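Local structure of AA9 family lytic polysaccharide monooxygenase cel61B (Hypocrea jecorina, 2VTC) at residues Y40-Q45 and E59-G64; V175-L180 and Q219-T224. The protein uses a single copper ion to cleave cellulose oxidatively, breaking glycosidic bonds with O2 or H2O2 as cosubstrate and yielding C1- or C4-oxidised ends. All coordinates share one frame; numbering follows the deposited sequence.

Interaction 1: Y40-Q45 and E59-G64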
ATOM      1  N   TYR A  40      -6.396  18.177  -1.704  1.00 30.97           N
ATOM      2  CA  TYR A  40      -5.528  18.501  -2.841  1.00 30.22           C
ATOM      3  C   TYR A  40      -6.161  18.182  -4.196  1.00 30.46           C
ATOM      4  O   TYR A  40      -5.889  18.870  -5.189  1.00 30.70           O
ATOM      5  CB  TYR A  40      -4.198  17.762  -2.731  1.00 29.34           C
ATOM      6  CG  TYR A  40      -3.364  18.040  -1.497  1.00 28.11           C
ATOM      7  CD1 TYR A  40      -3.605  19.156  -0.663  1.00 26.24           C
ATOM      8  CD2 TYR A  40      -2.291  17.210  -1.181  1.00 27.55           C
ATOM      9  CE1 TYR A  40      -2.813  19.388   0.464  1.00 26.68           C
ATOM     10  CE2 TYR A  40      -1.507  17.428  -0.071  1.00 27.71           C
ATOM     11  CZ  TYR A  40      -1.757  18.522   0.751  1.00 26.82           C
ATOM     12  OH  TYR A  40      -0.962  18.721   1.855  1.00 29.30           O
ATOM     13  N   TYR A  41      -6.980  17.132  -4.260  1.00 30.39           N
ATOM     14  CA  TYR A  41      -7.688  16.822  -5.496  1.00 30.67           C
ATOM     15  C   TYR A  41      -8.591  17.989  -5.874  1.00 31.70           C
ATOM     16  O   TYR A  41      -8.694  18.352  -7.046  1.00 31.68           O
ATOM     17  CB  TYR A  41      -8.508  15.523  -5.401  1.00 30.07           C
ATOM     18  CG  TYR A  41      -9.480  15.376  -6.547  1.00 28.57           C
ATOM     19  CD1 TYR A  41      -9.088  14.780  -7.743  1.00 27.07           C
ATOM     20  CD2 TYR A  41     -10.788  15.879  -6.460  1.00 28.27           C
ATOM     21  CE1 TYR A  41      -9.954  14.670  -8.804  1.00 26.73           C
ATOM     22  CE2 TYR A  41     -11.676  15.770  -7.534  1.00 26.76           C
ATOM     23  CZ  TYR A  41     -11.253  15.171  -8.700  1.00 28.53           C
ATOM     24  OH  TYR A  41     -12.105  15.035  -9.776  1.00 30.02           O
ATOM     25  N   TYR A  42      -9.245  18.563  -4.868  1.00 33.28           N
ATOM     26  CA  TYR A  42     -10.190  19.656  -5.092  1.00 33.91           C
ATOM     27  C   TYR A  42      -9.459  20.974  -5.365  1.00 34.48           C
ATOM     28  O   TYR A  42      -9.900  21.752  -6.216  1.00 35.12           O
ATOM     29  CB  TYR A  42     -11.234  19.734  -3.959  1.00 33.92           C
ATOM     30  CG  TYR A  42     -12.226  18.586  -4.033  1.00 33.91           C
ATOM     31  CD1 TYR A  42     -13.196  18.547  -5.034  1.00 34.10           C
ATOM     32  CD2 TYR A  42     -12.176  17.522  -3.122  1.00 33.47           C
ATOM     33  CE1 TYR A  42     -14.100  17.482  -5.136  1.00 34.87           C
ATOM     34  CE2 TYR A  42     -13.086  16.451  -3.207  1.00 33.96           C
ATOM     35  CZ  TYR A  42     -14.040  16.435  -4.214  1.00 34.84           C
ATOM     36  OH  TYR A  42     -14.949  15.399  -4.323  1.00 34.79           O
ATOM     37  N   GLN A  43      -8.334  21.195  -4.681  1.00 34.88           N
ATOM     38  CA  GLN A  43      -7.411  22.282  -5.031  1.00 35.47           C
ATOM     39  C   GLN A  43      -7.096  22.247  -6.522  1.00 35.41           C
ATOM     40  O   GLN A  43      -7.203  23.267  -7.212  1.00 35.33           O
ATOM     41  CB  GLN A  43      -6.100  22.180  -4.249  1.00 35.95           C
ATOM     42  CG  GLN A  43      -6.069  22.855  -2.878  1.00 37.84           C
ATOM     43  CD  GLN A  43      -4.658  23.265  -2.473  1.00 39.72           C
ATOM     44  OE1 GLN A  43      -3.962  23.971  -3.218  1.00 41.56           O
ATOM     45  NE2 GLN A  43      -4.232  22.838  -1.291  1.00 39.93           N
ATOM     46  N   LYS A  44      -6.713  21.072  -7.021  1.00 35.25           N
ATOM     47  CA  LYS A  44      -6.340  20.923  -8.421  1.00 35.40           C
ATOM     48  C   LYS A  44      -7.513  21.214  -9.367  1.00 35.87           C
ATOM     49  O   LYS A  44      -7.331  21.855 -10.406  1.00 35.53           O
ATOM     50  CB  LYS A  44      -5.732  19.540  -8.698  1.00 35.62           C
ATOM     51  CG  LYS A  44      -5.181  19.412 -10.116  1.00 35.97           C
ATOM     52  CD  LYS A  44      -4.550  18.068 -10.384  1.00 37.01           C
ATOM     53  CE  LYS A  44      -3.778  18.071 -11.699  1.00 38.88           C
ATOM     54  NZ  LYS A  44      -4.684  17.963 -12.864  1.00 39.21           N
ATOM     55  N   GLN A  45      -8.713  20.761  -9.007  1.00 36.04           N
ATOM     56  CA  GLN A  45      -9.902  21.054  -9.815  1.00 36.95           C
ATOM     57  C   GLN A  45     -10.154  22.555  -9.902  1.00 36.76           C
ATOM     58  O   GLN A  45     -10.515  23.059 -10.960  1.00 36.99           O
ATOM     59  CB  GLN A  45     -11.153  20.359  -9.260  1.00 36.88           C
ATOM     60  CG  GLN A  45     -11.140  18.854  -9.395  1.00 39.45           C
ATOM     61  CD  GLN A  45     -10.854  18.385 -10.814  1.00 41.77           C
ATOM     62  OE1 GLN A  45      -9.777  17.845 -11.097  1.00 42.97           O
ATOM     63  NE2 GLN A  45     -11.810  18.605 -11.718  1.00 43.58           N
ATOM     64  N   GLU A  59      -7.667   9.575  -7.609  1.00 21.18           N
ATOM     65  CA  GLU A  59      -8.956  10.229  -7.846  1.00 22.47           C
ATOM     66  C   GLU A  59     -10.167   9.458  -7.331  1.00 23.17           C
ATOM     67  O   GLU A  59     -11.254   9.594  -7.905  1.00 22.74           O
ATOM     68  CB  GLU A  59      -9.144  10.506  -9.353  1.00 21.90           C
ATOM     69  CG  GLU A  59      -8.082  11.442  -9.944  1.00 23.34           C
ATOM     70  CD  GLU A  59      -8.395  11.921 -11.347  1.00 22.87           C
ATOM     71  OE1 GLU A  59      -9.137  11.251 -12.090  1.00 24.66           O
ATOM     72  OE2 GLU A  59      -7.861  12.978 -11.716  1.00 24.69           O
ATOM     73  N   ASP A  60      -9.984   8.618  -6.305  1.00 23.22           N
ATOM     74  CA  ASP A  60     -11.157   8.006  -5.642  1.00 24.98           C
ATOM     75  C   ASP A  60     -11.684   8.945  -4.548  1.00 24.96           C
ATOM     76  O   ASP A  60     -11.115   9.059  -3.458  1.00 25.58           O
ATOM     77  CB  ASP A  60     -10.838   6.604  -5.100  1.00 24.45           C
ATOM     78  CG  ASP A  60     -12.092   5.849  -4.687  1.00 26.53           C
ATOM     79  OD1 ASP A  60     -12.923   6.476  -3.979  1.00 26.61           O
ATOM     80  OD2 ASP A  60     -12.232   4.666  -5.088  1.00 27.57           O
ATOM     81  N   LEU A  61     -12.777   9.635  -4.866  1.00 26.75           N
ATOM     82  CA  LEU A  61     -13.216  10.805  -4.089  1.00 27.93           C
ATOM     83  C   LEU A  61     -13.884  10.478  -2.728  1.00 28.43           C
ATOM     84  O   LEU A  61     -14.183  11.367  -1.918  1.00 28.13           O
ATOM     85  CB  LEU A  61     -14.089  11.719  -4.976  1.00 28.15           C
ATOM     86  CG  LEU A  61     -13.541  12.085  -6.369  1.00 29.57           C
ATOM     87  CD1 LEU A  61     -14.323  13.245  -6.981  1.00 28.46           C
ATOM     88  CD2 LEU A  61     -12.080  12.470  -6.287  1.00 29.02           C
ATOM     89  N   ASP A  62     -14.024   9.187  -2.463  1.00 28.64           N
ATOM     90  CA  ASP A  62     -14.650   8.673  -1.244  1.00 28.96           C
ATOM     91  C   ASP A  62     -13.630   7.974  -0.358  1.00 28.49           C
ATOM     92  O   ASP A  62     -13.941   7.508   0.757  1.00 27.67           O
ATOM     93  CB  ASP A  62     -15.687   7.639  -1.644  1.00 30.05           C
ATOM     94  CG  ASP A  62     -16.648   8.158  -2.680  1.00 32.15           C
ATOM     95  OD1 ASP A  62     -17.259   9.224  -2.441  1.00 34.32           O
ATOM     96  OD2 ASP A  62     -16.805   7.484  -3.720  1.00 36.35           O
ATOM     97  N   LEU A  63     -12.414   7.857  -0.879  1.00 27.26           N
ATOM     98  CA  LEU A  63     -11.371   7.075  -0.238  1.00 26.06           C
ATOM     99  C   LEU A  63     -11.750   5.580  -0.253  1.00 25.19           C
ATOM    100  O   LEU A  63     -11.451   4.842   0.697  1.00 25.64           O
ATOM    101  CB  LEU A  63     -11.068   7.618   1.170  1.00 26.23           C
ATOM    102  CG  LEU A  63     -10.855   9.134   1.314  1.00 26.77           C
ATOM    103  CD1 LEU A  63     -10.448   9.489   2.727  1.00 26.90           C
ATOM    104  CD2 LEU A  63      -9.782   9.654   0.323  1.00 28.14           C
ATOM    105  N   GLY A  64     -12.365   5.172  -1.360  1.00 23.54           N
ATOM    106  CA  GLY A  64     -12.819   3.795  -1.643  1.00 22.24           C
ATOM    107  C   GLY A  64     -11.722   2.848  -2.098  1.00 21.31           C
ATOM    108  O   GLY A  64     -10.558   3.034  -1.747  1.00 20.46           O
TER
HETATM  109  O   HOH W   1     -14.968  13.953  -1.794  1.00 36.54           O
HETATM  110  O   HOH W   2      -9.363  15.262 -13.009  1.00 41.94           O
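Leu61 reaches out of its loop to lay a methyl group on the ring of Tyr41. Leu61 CB lies 3.8 Å from Tyr42 OH, with CG slightly farther off. At the tip the two methyls part company: Leu61 CD1 sits 3.5 Å from Tyr42 OH and touches Tyr41 CE2, while Leu61 CD2 stands over the centre of the Tyr41 ring, 3.5 Å from the centroid and 11° off its normal, a CH-pi contact. Tyr41 CG is anti to the backbone N (chi1 167°), which carries the ring off helix 38-47 toward the loop. The contact packs this helix against the loop leading on toward helix 75-78, at the AA9 domain surface. Leu61 belongs to a type I beta turn from Asp60 to Leu63, where Asp60 OD1 accepts from Asp62 N, an Asx turn, and from Gly64 N just past it. Leucine suits because its forked end serves both tyrosines. Glu59 lends its aliphatic part, Glu59 CG lying 3.9 Å from Tyr41 CE1, with carboxylate and ring 85° apart; Tyr57 and Asn81 bind its oxygens. One water links Tyr42 OH to Leu61 O, and a second donates to both Gln45 OE1 and Glu59 OE2.

Interaction 2: V175-L180 and Q219-T224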
ATOM      1  N   VAL A 175       9.412   3.330  -4.874  1.00 16.41           N
ATOM      2  CA  VAL A 175       8.028   3.566  -4.510  1.00 16.66           C
ATOM      3  C   VAL A 175       7.630   2.452  -3.551  1.00 15.97           C
ATOM      4  O   VAL A 175       7.922   1.264  -3.788  1.00 15.70           O
ATOM      5  CB  VAL A 175       7.104   3.527  -5.751  1.00 15.46           C
ATOM      6  CG1 VAL A 175       5.676   3.917  -5.375  1.00 16.22           C
ATOM      7  CG2 VAL A 175       7.580   4.542  -6.815  1.00 15.85           C
ATOM      8  N   PHE A 176       6.930   2.840  -2.486  1.00 15.73           N
ATOM      9  CA  PHE A 176       6.375   1.867  -1.527  1.00 15.71           C
ATOM     10  C   PHE A 176       4.858   1.810  -1.695  1.00 14.70           C
ATOM     11  O   PHE A 176       4.203   2.855  -1.731  1.00 16.17           O
ATOM     12  CB  PHE A 176       6.748   2.255  -0.099  1.00 16.32           C
ATOM     13  CG  PHE A 176       8.177   2.014   0.213  1.00 16.74           C
ATOM     14  CD1 PHE A 176       8.581   0.870   0.888  1.00 17.01           C
ATOM     15  CD2 PHE A 176       9.144   2.902  -0.250  1.00 17.04           C
ATOM     16  CE1 PHE A 176       9.929   0.634   1.163  1.00 19.56           C
ATOM     17  CE2 PHE A 176      10.506   2.666  -0.012  1.00 17.78           C
ATOM     18  CZ  PHE A 176      10.906   1.532   0.706  1.00 18.04           C
ATOM     19  N   ARG A 177       4.319   0.598  -1.850  1.00 15.43           N
ATOM     20  CA  ARG A 177       2.893   0.391  -2.093  1.00 15.13           C
ATOM     21  C   ARG A 177       2.331  -0.360  -0.892  1.00 15.32           C
ATOM     22  O   ARG A 177       2.592  -1.552  -0.738  1.00 15.23           O
ATOM     23  CB  ARG A 177       2.689  -0.388  -3.401  1.00 14.76           C
ATOM     24  CG  ARG A 177       1.261  -0.747  -3.802  1.00 14.65           C
ATOM     25  CD  ARG A 177       1.308  -1.663  -5.019  1.00 14.35           C
ATOM     26  NE  ARG A 177      -0.055  -1.985  -5.446  1.00 16.03           N
ATOM     27  CZ  ARG A 177      -0.810  -2.923  -4.854  1.00 15.64           C
ATOM     28  NH1 ARG A 177      -0.318  -3.664  -3.834  1.00 15.06           N
ATOM     29  NH2 ARG A 177      -2.063  -3.109  -5.293  1.00 14.98           N
ATOM     30  N   HIS A 178       1.599   0.386  -0.053  1.00 15.48           N
ATOM     31  CA  HIS A 178       1.060  -0.100   1.223  1.00 15.67           C
ATOM     32  C   HIS A 178      -0.435  -0.394   1.024  1.00 15.31           C
ATOM     33  O   HIS A 178      -1.166   0.483   0.525  1.00 16.27           O
ATOM     34  CB  HIS A 178       1.278   0.988   2.280  1.00 15.91           C
ATOM     35  CG  HIS A 178       0.706   0.657   3.630  1.00 17.88           C
ATOM     36  ND1 HIS A 178       1.077  -0.462   4.351  1.00 18.42           N
ATOM     37  CD2 HIS A 178      -0.189   1.323   4.400  1.00 20.41           C
ATOM     38  CE1 HIS A 178       0.412  -0.480   5.499  1.00 18.06           C
ATOM     39  NE2 HIS A 178      -0.361   0.588   5.551  1.00 18.92           N
ATOM     40  N   GLU A 179      -0.902  -1.603   1.391  1.00 15.35           N
ATOM     41  CA  GLU A 179      -2.235  -2.019   0.956  1.00 15.18           C
ATOM     42  C   GLU A 179      -3.031  -2.787   2.004  1.00 15.80           C
ATOM     43  O   GLU A 179      -2.534  -3.748   2.564  1.00 16.04           O
ATOM     44  CB  GLU A 179      -2.115  -2.871  -0.298  1.00 15.51           C
ATOM     45  CG  GLU A 179      -3.450  -3.311  -0.926  1.00 15.00           C
ATOM     46  CD  GLU A 179      -3.210  -4.123  -2.177  1.00 14.57           C
ATOM     47  OE1 GLU A 179      -2.214  -4.911  -2.211  1.00 14.98           O
ATOM     48  OE2 GLU A 179      -4.005  -3.988  -3.159  1.00 15.76           O
ATOM     49  N   LEU A 180      -4.277  -2.370   2.214  1.00 16.61           N
ATOM     50  CA  LEU A 180      -5.200  -3.093   3.094  1.00 16.57           C
ATOM     51  C   LEU A 180      -6.153  -3.862   2.212  1.00 16.68           C
ATOM     52  O   LEU A 180      -6.725  -3.312   1.258  1.00 16.57           O
ATOM     53  CB  LEU A 180      -5.993  -2.120   3.985  1.00 16.48           C
ATOM     54  CG  LEU A 180      -5.203  -1.024   4.700  1.00 17.48           C
ATOM     55  CD1 LEU A 180      -6.108  -0.116   5.542  1.00 18.59           C
ATOM     56  CD2 LEU A 180      -4.100  -1.552   5.541  1.00 18.89           C
ATOM     57  N   GLN A 219      -0.338  -8.524 -11.910  1.00 18.59           N
ATOM     58  CA  GLN A 219      -0.147  -9.961 -11.730  1.00 19.33           C
ATOM     59  C   GLN A 219      -0.113 -10.371 -10.242  1.00 18.62           C
ATOM     60  O   GLN A 219       0.131 -11.533  -9.930  1.00 19.08           O
ATOM     61  CB  GLN A 219       1.128 -10.429 -12.454  1.00 19.76           C
ATOM     62  CG  GLN A 219       1.021 -10.413 -13.980  1.00 22.05           C
ATOM     63  CD  GLN A 219       2.355 -10.728 -14.687  1.00 23.33           C
ATOM     64  OE1 GLN A 219       3.240 -11.393 -14.132  1.00 31.61           O
ATOM     65  NE2 GLN A 219       2.494 -10.245 -15.912  1.00 30.38           N
ATOM     66  N   LEU A 220      -0.378  -9.425  -9.341  1.00 16.68           N
ATOM     67  CA  LEU A 220      -0.308  -9.730  -7.897  1.00 16.66           C
ATOM     68  C   LEU A 220      -1.396 -10.693  -7.451  1.00 17.54           C
ATOM     69  O   LEU A 220      -1.113 -11.638  -6.696  1.00 17.58           O
ATOM     70  CB  LEU A 220      -0.367  -8.475  -7.032  1.00 17.01           C
ATOM     71  CG  LEU A 220       0.801  -7.501  -7.168  1.00 15.18           C
ATOM     72  CD1 LEU A 220       0.452  -6.226  -6.448  1.00 16.33           C
ATOM     73  CD2 LEU A 220       2.138  -8.065  -6.628  1.00 16.18           C
ATOM     74  N   TYR A 221      -2.620 -10.454  -7.933  1.00 17.70           N
ATOM     75  CA  TYR A 221      -3.818 -11.144  -7.422  1.00 17.45           C
ATOM     76  C   TYR A 221      -4.794 -11.555  -8.529  1.00 18.83           C
ATOM     77  O   TYR A 221      -4.927 -10.850  -9.539  1.00 18.66           O
ATOM     78  CB  TYR A 221      -4.617 -10.218  -6.507  1.00 16.93           C
ATOM     79  CG  TYR A 221      -3.823  -9.462  -5.486  1.00 16.06           C
ATOM     80  CD1 TYR A 221      -3.104 -10.147  -4.511  1.00 15.43           C
ATOM     81  CD2 TYR A 221      -3.810  -8.051  -5.478  1.00 14.57           C
ATOM     82  CE1 TYR A 221      -2.364  -9.455  -3.561  1.00 16.38           C
ATOM     83  CE2 TYR A 221      -3.087  -7.343  -4.521  1.00 13.18           C
ATOM     84  CZ  TYR A 221      -2.361  -8.068  -3.560  1.00 14.32           C
ATOM     85  OH  TYR A 221      -1.642  -7.407  -2.595  1.00 14.62           O
ATOM     86  N   LYS A 222      -5.478 -12.682  -8.299  1.00 19.77           N
ATOM     87  CA  LYS A 222      -6.581 -13.148  -9.157  1.00 20.61           C
ATOM     88  C   LYS A 222      -7.870 -13.222  -8.313  1.00 21.10           C
ATOM     89  O   LYS A 222      -7.804 -13.449  -7.096  1.00 21.08           O
ATOM     90  CB  LYS A 222      -6.260 -14.511  -9.787  1.00 22.03           C
ATOM     91  CG  LYS A 222      -5.067 -14.483 -10.734  1.00 25.14           C
ATOM     92  CD  LYS A 222      -4.994 -15.727 -11.597  1.00 31.94           C
ATOM     93  CE  LYS A 222      -3.660 -15.798 -12.350  1.00 34.95           C
ATOM     94  NZ  LYS A 222      -3.576 -16.955 -13.296  1.00 38.87           N
ATOM     95  N   PRO A 223      -9.049 -12.994  -8.934  1.00 21.05           N
ATOM     96  CA  PRO A 223     -10.311 -12.996  -8.160  1.00 21.05           C
ATOM     97  C   PRO A 223     -10.644 -14.304  -7.431  1.00 22.17           C
ATOM     98  O   PRO A 223     -11.471 -14.288  -6.511  1.00 22.43           O
ATOM     99  CB  PRO A 223     -11.369 -12.689  -9.221  1.00 21.68           C
ATOM    100  CG  PRO A 223     -10.592 -11.915 -10.278  1.00 20.30           C
ATOM    101  CD  PRO A 223      -9.295 -12.650 -10.348  1.00 21.02           C
ATOM    102  N   THR A 224      -9.984 -15.387  -7.830  1.00 21.97           N
ATOM    103  CA  THR A 224     -10.211 -16.725  -7.247  1.00 23.12           C
ATOM    104  C   THR A 224      -9.107 -17.223  -6.319  1.00 22.98           C
ATOM    105  O   THR A 224      -9.145 -18.386  -5.868  1.00 22.97           O
ATOM    106  CB  THR A 224     -10.406 -17.780  -8.363  1.00 23.66           C
ATOM    107  OG1 THR A 224      -9.270 -17.764  -9.246  1.00 25.77           O
ATOM    108  CG2 THR A 224     -11.717 -17.509  -9.153  1.00 25.52           C
TER
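Tyr221 and Glu179, which bury most surface here, meet through one short hydrogen bond: Tyr221 OH donates to Glu179 OE1 at 2.6 Å. The hydroxyl comes in on the syn side of the carboxylate, 32° out of its plane, with the acid at the ring's edge. With CG anti to the backbone N (chi1 -176°) and the chain extended beyond it, Glu179 reaches from its strand to the loop. Glutamate offers oxygens for both guanidinium and phenol; tyrosine's rigid ring carries its hydroxyl to the acid. Arg177, two residues back, holds the carboxylate with its two terminal nitrogens, Arg177 NH1 reaching Glu179 OE1 at 2.8 Å and Arg177 NH2 reaching Glu179 OE2 at 3.0 Å, both from above the carboxylate plane, the NH2 bond more bent at 139°. Glu179 OE1 thus takes Arg177 NH1 and Tyr221 OH from opposite faces, an arrangement likely to favour the charged acid here. A glutamine here would probably leave the guanidinium without its countercharge and weaken the hold on the tyrosine hydroxyl.

Leucine suits because it can cover flat groups: Leu220 CD1 lies over one face of the Arg177 guanidinium, 3.7 Å from Arg177 NH1, while Leu220 CB packs over the centre of the Tyr221 ring. Arginine suits because it can also donate NE to Val77 O and NH2 to Ile76 O. Tyr221 OH is further bonded to Tyr116 OH on strand 113-119. The whole is a buried salt bridge with a tyrosine on its acid, fastening the loop after strand 215-216 to strand 172-182 of the AA9 beta-sandwich.

Overall arrangement
Interaction 1 closes in the chain before interaction 2 opens; their centres lie about 22 Å apart, their nearest atoms about 8 Å. The first is a surface contact, its centre about 18 Å from that of the chain; the second is buried, its centre about 8 Å from it. Each lies beyond the first shell of the metal site of His20, His108 and Tyr195, occupied here by nickel where the enzyme uses copper. The side chain of Leu61 is about 9 Å from that of His20, whereas that of Glu179 is about 6 Å from that of Tyr195. Neither contact supplies a metal ligand: the nickel is about 13 Å from the Leu61 side chain and about 12 Å from that of Glu179.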